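Local structure of separin (Saccharomyces cerevisiae, 5U1T) at residues A94-N106 / N125-I139. The protein cleaves the Scc1 subunit of cohesin at the onset of anaphase, as a caspase-like cysteine protease held inactive by securin for most of the cell cycle. Numbering follows the deposited sequence.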
loop_
_atom_site.group_PDB
_atom_site.type_symbol
_atom_site.label_atom_id
_atom_site.label_comp_id
_atom_site.label_asym_id
_atom_site.label_seq_id
_atom_site.Cartn_x
_atom_site.Cartn_y
_atom_site.Cartn_z
ATOM N N ALA A 94 -4.435 53.563 -43.777
ATOM C CA ALA A 94 -5.631 52.925 -43.317
ATOM C C ALA A 94 -5.703 51.548 -43.867
ATOM O O ALA A 94 -6.094 50.642 -43.205
ATOM C CB ALA A 94 -6.833 53.718 -43.744
ATOM N N SER A 95 -5.346 51.411 -45.113
ATOM C CA SER A 95 -5.353 50.132 -45.793
ATOM C C SER A 95 -4.454 49.093 -45.097
ATOM O O SER A 95 -4.865 47.951 -44.848
ATOM C CB SER A 95 -4.919 50.329 -47.246
ATOM O OG SER A 95 -5.159 49.165 -48.009
ATOM N N SER A 96 -3.233 49.476 -44.764
ATOM C CA SER A 96 -2.355 48.474 -44.207
ATOM C C SER A 96 -2.692 48.257 -42.720
ATOM O O SER A 96 -2.373 47.205 -42.160
ATOM C CB SER A 96 -0.890 48.853 -44.434
ATOM O OG SER A 96 -0.592 50.075 -43.820
ATOM N N GLU A 97 -3.374 49.225 -42.108
ATOM C CA GLU A 97 -3.938 49.033 -40.772
ATOM C C GLU A 97 -5.022 47.951 -40.730
ATOM O O GLU A 97 -5.122 47.219 -39.744
ATOM C CB GLU A 97 -4.523 50.332 -40.229
ATOM C CG GLU A 97 -3.502 51.260 -39.641
ATOM C CD GLU A 97 -2.870 50.694 -38.406
ATOM O OE1 GLU A 97 -3.478 49.791 -37.775
ATOM O OE2 GLU A 97 -1.762 51.150 -38.063
ATOM N N ILE A 98 -5.830 47.870 -41.786
ATOM C CA ILE A 98 -6.867 46.851 -41.927
ATOM C C ILE A 98 -6.233 45.464 -41.964
ATOM O O ILE A 98 -6.600 44.555 -41.204
ATOM C CB ILE A 98 -7.710 47.080 -43.217
ATOM C CG1 ILE A 98 -8.671 48.268 -43.044
ATOM C CG2 ILE A 98 -8.442 45.815 -43.645
ATOM C CD1 ILE A 98 -9.725 48.372 -44.121
ATOM N N ILE A 99 -5.273 45.316 -42.870
ATOM C CA ILE A 99 -4.480 44.097 -42.993
ATOM C C ILE A 99 -3.810 43.695 -41.654
ATOM O O ILE A 99 -3.867 42.534 -41.261
ATOM C CB ILE A 99 -3.443 44.282 -44.127
ATOM C CG1 ILE A 99 -4.194 44.283 -45.454
ATOM C CG2 ILE A 99 -2.376 43.198 -44.103
ATOM C CD1 ILE A 99 -3.392 44.806 -46.642
ATOM N N PHE A 100 -3.224 44.673 -40.966
ATOM C CA PHE A 100 -2.609 44.491 -39.657
ATOM C C PHE A 100 -3.618 43.957 -38.641
ATOM O O PHE A 100 -3.354 42.969 -37.961
ATOM C CB PHE A 100 -2.011 45.820 -39.195
ATOM C CG PHE A 100 -1.346 45.779 -37.845
ATOM C CD1 PHE A 100 -0.548 44.709 -37.466
ATOM C CD2 PHE A 100 -1.480 46.857 -36.962
ATOM C CE1 PHE A 100 0.085 44.693 -36.204
ATOM C CE2 PHE A 100 -0.848 46.853 -35.711
ATOM C CZ PHE A 100 -0.066 45.767 -35.331
ATOM N N LEU A 101 -4.785 44.597 -38.574
ATOM C CA LEU A 101 -5.858 44.190 -37.678
ATOM C C LEU A 101 -6.243 42.727 -37.928
ATOM O O LEU A 101 -6.448 41.932 -36.981
ATOM C CB LEU A 101 -7.081 45.114 -37.849
ATOM C CG LEU A 101 -8.289 44.913 -36.914
ATOM C CD1 LEU A 101 -9.075 46.208 -36.724
ATOM C CD2 LEU A 101 -9.227 43.787 -37.388
ATOM N N PHE A 102 -6.344 42.382 -39.208
ATOM C CA PHE A 102 -6.772 41.053 -39.594
ATOM C C PHE A 102 -5.709 40.011 -39.283
ATOM O O PHE A 102 -6.022 38.938 -38.775
ATOM C CB PHE A 102 -7.104 41.005 -41.063
ATOM C CG PHE A 102 -7.656 39.697 -41.513
ATOM C CD1 PHE A 102 -9.013 39.457 -41.464
ATOM C CD2 PHE A 102 -6.823 38.707 -42.009
ATOM C CE1 PHE A 102 -9.531 38.255 -41.897
ATOM C CE2 PHE A 102 -7.333 37.499 -42.447
ATOM C CZ PHE A 102 -8.690 37.273 -42.390
ATOM N N ASN A 103 -4.457 40.338 -39.585
ATOM C CA ASN A 103 -3.368 39.397 -39.411
ATOM C C ASN A 103 -3.141 39.046 -37.941
ATOM O O ASN A 103 -2.765 37.935 -37.620
ATOM C CB ASN A 103 -2.093 39.946 -40.035
ATOM C CG ASN A 103 -2.076 39.786 -41.529
ATOM O OD1 ASN A 103 -2.852 39.014 -42.097
ATOM N ND2 ASN A 103 -1.200 40.517 -42.180
ATOM N N GLU A 104 -3.416 40.002 -37.065
ATOM C CA GLU A 104 -3.208 39.842 -35.650
ATOM C C GLU A 104 -4.320 39.062 -34.983
ATOM O O GLU A 104 -4.269 38.849 -33.794
ATOM C CB GLU A 104 -3.096 41.200 -34.982
ATOM C CG GLU A 104 -1.934 42.029 -35.427
ATOM C CD GLU A 104 -0.656 41.641 -34.733
ATOM O OE1 GLU A 104 0.026 40.723 -35.216
ATOM O OE2 GLU A 104 -0.314 42.240 -33.701
ATOM N N THR A 105 -5.321 38.627 -35.734
ATOM C CA THR A 105 -6.526 38.088 -35.107
ATOM C C THR A 105 -7.075 36.868 -35.841
ATOM O O THR A 105 -8.197 36.440 -35.580
ATOM C CB THR A 105 -7.639 39.172 -35.026
ATOM O OG1 THR A 105 -7.831 39.782 -36.327
ATOM C CG2 THR A 105 -7.274 40.261 -34.020
ATOM N N ASN A 106 -6.285 36.313 -36.757
ATOM C CA ASN A 106 -6.730 35.207 -37.597
ATOM C C ASN A 106 -5.594 34.230 -37.894
ATOM O O ASN A 106 -4.437 34.634 -37.983
ATOM C CB ASN A 106 -7.291 35.719 -38.948
ATOM C CG ASN A 106 -8.524 36.619 -38.801
ATOM O OD1 ASN A 106 -9.649 36.133 -38.765
ATOM N ND2 ASN A 106 -8.310 37.930 -38.732
ATOM N N ASN A 125 -13.189 36.202 -36.023
ATOM C CA ASN A 125 -13.396 37.500 -36.650
ATOM C C ASN A 125 -14.854 37.925 -36.911
ATOM O O ASN A 125 -15.094 39.060 -37.367
ATOM C CB ASN A 125 -12.627 37.563 -37.987
ATOM C CG ASN A 125 -13.204 36.632 -39.073
ATOM O OD1 ASN A 125 -14.402 36.336 -39.112
ATOM N ND2 ASN A 125 -12.337 36.186 -39.972
ATOM N N ASP A 126 -15.821 37.043 -36.639
ATOM C CA ASP A 126 -17.179 37.263 -37.172
ATOM C C ASP A 126 -17.933 38.423 -36.506
ATOM O O ASP A 126 -19.012 38.808 -36.949
ATOM C CB ASP A 126 -18.013 35.978 -37.088
ATOM C CG ASP A 126 -18.255 35.529 -35.679
ATOM O OD1 ASP A 126 -17.906 36.281 -34.741
ATOM O OD2 ASP A 126 -18.816 34.418 -35.509
ATOM N N TYR A 127 -17.353 38.975 -35.450
ATOM C CA TYR A 127 -17.909 40.149 -34.795
ATOM C C TYR A 127 -17.373 41.469 -35.378
ATOM O O TYR A 127 -17.724 42.534 -34.901
ATOM C CB TYR A 127 -17.631 40.071 -33.284
ATOM C CG TYR A 127 -16.168 40.096 -32.876
ATOM C CD1 TYR A 127 -15.522 41.305 -32.620
ATOM C CD2 TYR A 127 -15.428 38.916 -32.733
ATOM C CE1 TYR A 127 -14.184 41.341 -32.234
ATOM C CE2 TYR A 127 -14.080 38.940 -32.333
ATOM C CZ TYR A 127 -13.470 40.156 -32.081
ATOM O OH TYR A 127 -12.149 40.219 -31.699
ATOM N N TYR A 128 -16.514 41.401 -36.390
ATOM C CA TYR A 128 -16.027 42.619 -37.047
ATOM C C TYR A 128 -15.843 42.478 -38.570
ATOM O O TYR A 128 -15.752 43.487 -39.280
ATOM C CB TYR A 128 -14.693 43.080 -36.423
ATOM C CG TYR A 128 -13.487 42.196 -36.745
ATOM C CD1 TYR A 128 -12.835 42.284 -37.978
ATOM C CD2 TYR A 128 -13.001 41.277 -35.818
ATOM C CE1 TYR A 128 -11.744 41.469 -38.279
ATOM C CE2 TYR A 128 -11.903 40.476 -36.103
ATOM C CZ TYR A 128 -11.274 40.572 -37.336
ATOM O OH TYR A 128 -10.177 39.777 -37.635
ATOM N N LEU A 129 -15.770 41.236 -39.051
ATOM C CA LEU A 129 -15.353 40.946 -40.424
ATOM C C LEU A 129 -16.187 41.715 -41.454
ATOM O O LEU A 129 -15.648 42.353 -42.355
ATOM C CB LEU A 129 -15.429 39.437 -40.704
ATOM C CG LEU A 129 -14.966 39.046 -42.116
ATOM C CD1 LEU A 129 -13.494 39.391 -42.331
ATOM C CD2 LEU A 129 -15.225 37.583 -42.405
ATOM N N SER A 130 -17.501 41.611 -41.297
ATOM C CA SER A 130 -18.479 42.436 -41.982
ATOM C C SER A 130 -18.052 43.893 -42.083
ATOM O O SER A 130 -17.954 44.433 -43.180
ATOM C CB SER A 130 -19.821 42.334 -41.255
ATOM O OG SER A 130 -20.654 43.462 -41.496
ATOM N N ASN A 131 -17.781 44.530 -40.951
ATOM C CA ASN A 131 -17.445 45.940 -40.992
ATOM C C ASN A 131 -16.044 46.189 -41.543
ATOM O O ASN A 131 -15.787 47.251 -42.121
ATOM C CB ASN A 131 -17.598 46.564 -39.609
ATOM C CG ASN A 131 -19.012 46.428 -39.072
ATOM O OD1 ASN A 131 -20.001 46.748 -39.757
ATOM N ND2 ASN A 131 -19.122 45.914 -37.854
ATOM N N LEU A 132 -15.141 45.221 -41.386
ATOM C CA LEU A 132 -13.795 45.365 -41.929
ATOM C C LEU A 132 -13.853 45.454 -43.459
ATOM O O LEU A 132 -13.244 46.319 -44.067
ATOM C CB LEU A 132 -12.898 44.197 -41.483
ATOM C CG LEU A 132 -11.393 44.354 -41.756
ATOM C CD1 LEU A 132 -10.789 45.534 -40.983
ATOM C CD2 LEU A 132 -10.625 43.062 -41.475
ATOM N N LYS A 133 -14.621 44.556 -44.061
ATOM C CA LYS A 133 -14.771 44.500 -45.496
ATOM C C LYS A 133 -15.393 45.791 -46.073
ATOM O O LYS A 133 -15.004 46.263 -47.157
ATOM C CB LYS A 133 -15.607 43.275 -45.866
ATOM C CG LYS A 133 -14.931 41.957 -45.534
ATOM C CD LYS A 133 -15.603 40.765 -46.199
ATOM C CE LYS A 133 -14.897 39.452 -45.854
ATOM N NZ LYS A 133 -15.372 38.344 -46.725
ATOM N N ILE A 134 -16.346 46.365 -45.340
ATOM C CA ILE A 134 -16.966 47.621 -45.737
ATOM C C ILE A 134 -15.918 48.739 -45.709
ATOM O O ILE A 134 -15.906 49.614 -46.590
ATOM C CB ILE A 134 -18.198 47.984 -44.824
ATOM C CG1 ILE A 134 -19.324 46.964 -44.997
ATOM C CG2 ILE A 134 -18.741 49.359 -45.159
ATOM C CD1 ILE A 134 -20.496 47.205 -44.111
ATOM N N LEU A 135 -15.032 48.712 -44.717
ATOM C CA LEU A 135 -13.959 49.703 -44.654
ATOM C C LEU A 135 -12.985 49.507 -45.824
ATOM O O LEU A 135 -12.520 50.473 -46.429
ATOM C CB LEU A 135 -13.229 49.632 -43.315
ATOM C CG LEU A 135 -14.104 49.895 -42.076
ATOM C CD1 LEU A 135 -13.419 49.480 -40.751
ATOM C CD2 LEU A 135 -14.488 51.344 -42.035
ATOM N N ALA A 136 -12.701 48.252 -46.149
ATOM C CA ALA A 136 -11.828 47.943 -47.259
ATOM C C ALA A 136 -12.461 48.396 -48.570
ATOM O O ALA A 136 -11.767 48.906 -49.462
ATOM C CB ALA A 136 -11.512 46.456 -47.295
ATOM N N LEU A 137 -13.770 48.223 -48.698
ATOM C CA LEU A 137 -14.458 48.692 -49.903
ATOM C C LEU A 137 -14.446 50.217 -49.975
ATOM O O LEU A 137 -14.280 50.786 -51.051
ATOM C CB LEU A 137 -15.891 48.173 -49.961
ATOM C CG LEU A 137 -16.020 46.681 -50.265
ATOM C CD1 LEU A 137 -17.469 46.265 -50.328
ATOM C CD2 LEU A 137 -15.308 46.308 -51.541
ATOM N N GLN A 138 -14.613 50.869 -48.829
ATOM C CA GLN A 138 -14.530 52.325 -48.743
ATOM C C GLN A 138 -13.184 52.798 -49.264
ATOM O O GLN A 138 -13.120 53.722 -50.079
ATOM C CB GLN A 138 -14.747 52.800 -47.296
ATOM C CG GLN A 138 -14.630 54.311 -47.047
ATOM C CD GLN A 138 -15.697 55.134 -47.769
ATOM O OE1 GLN A 138 -16.732 54.613 -48.193
ATOM N NE2 GLN A 138 -15.435 56.434 -47.917
ATOM N N ILE A 139 -12.114 52.150 -48.812
ATOM C CA ILE A 139 -10.761 52.502 -49.221
ATOM C C ILE A 139 -10.578 52.299 -50.726
ATOM O O ILE A 139 -10.087 53.204 -51.408
ATOM C CB ILE A 139 -9.707 51.686 -48.426
ATOM C CG1 ILE A 139 -9.803 52.032 -46.938
ATOM C CG2 ILE A 139 -8.307 51.978 -48.921
ATOM C CD1 ILE A 139 -8.869 51.258 -46.056
#
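Tyr128 reaches across to the C-terminal end of helix 91-103 and places its hydroxyl beside Thr105 and Asn106. Its OH donates to Thr105 OG1 at 2.7 Å. Thr105 OG1 donates a hydrogen bond to Leu101 O. Leu101 slides past Tyr128 in the opposite direction and lays CD2 over one ring face, a CH-pi contact 4.0 Å from the centroid. Asn106 ND2 lies near the plane of that ring, at its edge. The same ND2 donates almost straight to Phe102 O in the carbonyl plane, on a lone pair (175°). Asn106 CG lies anti to its carbonyl carbon (chi1 -62°), which turns the amide back toward the helix end and sets ND2 over the centre of the Phe102 ring. Asn106 OD1 accepts from Asn125 ND2 at 2.9 Å, a bent bond tilted from both amide planes. Asn125 is anchored in turn by Asp120 O and Ser122 N.

Farther along, contact is apolar. Ile98 is a knob among Leu132, Leu135, Ala136 and Ile139. Its CG2 meets Leu132 CD1 at 3.6 Å, while its CD1 meets Ile139 CD1 tip to tip. Leu132 CD2 packs against Phe102 CD1, the two side chains nearly perpendicular.

Segments 94-103 and 129-139 run nearly antiparallel (158°) as neighbours in the helical domain. Apolar packing around Ile98 joins them, while buried hydroxyl and amide groups satisfy one another where helix 91-103 ends and helix 129-142 begins.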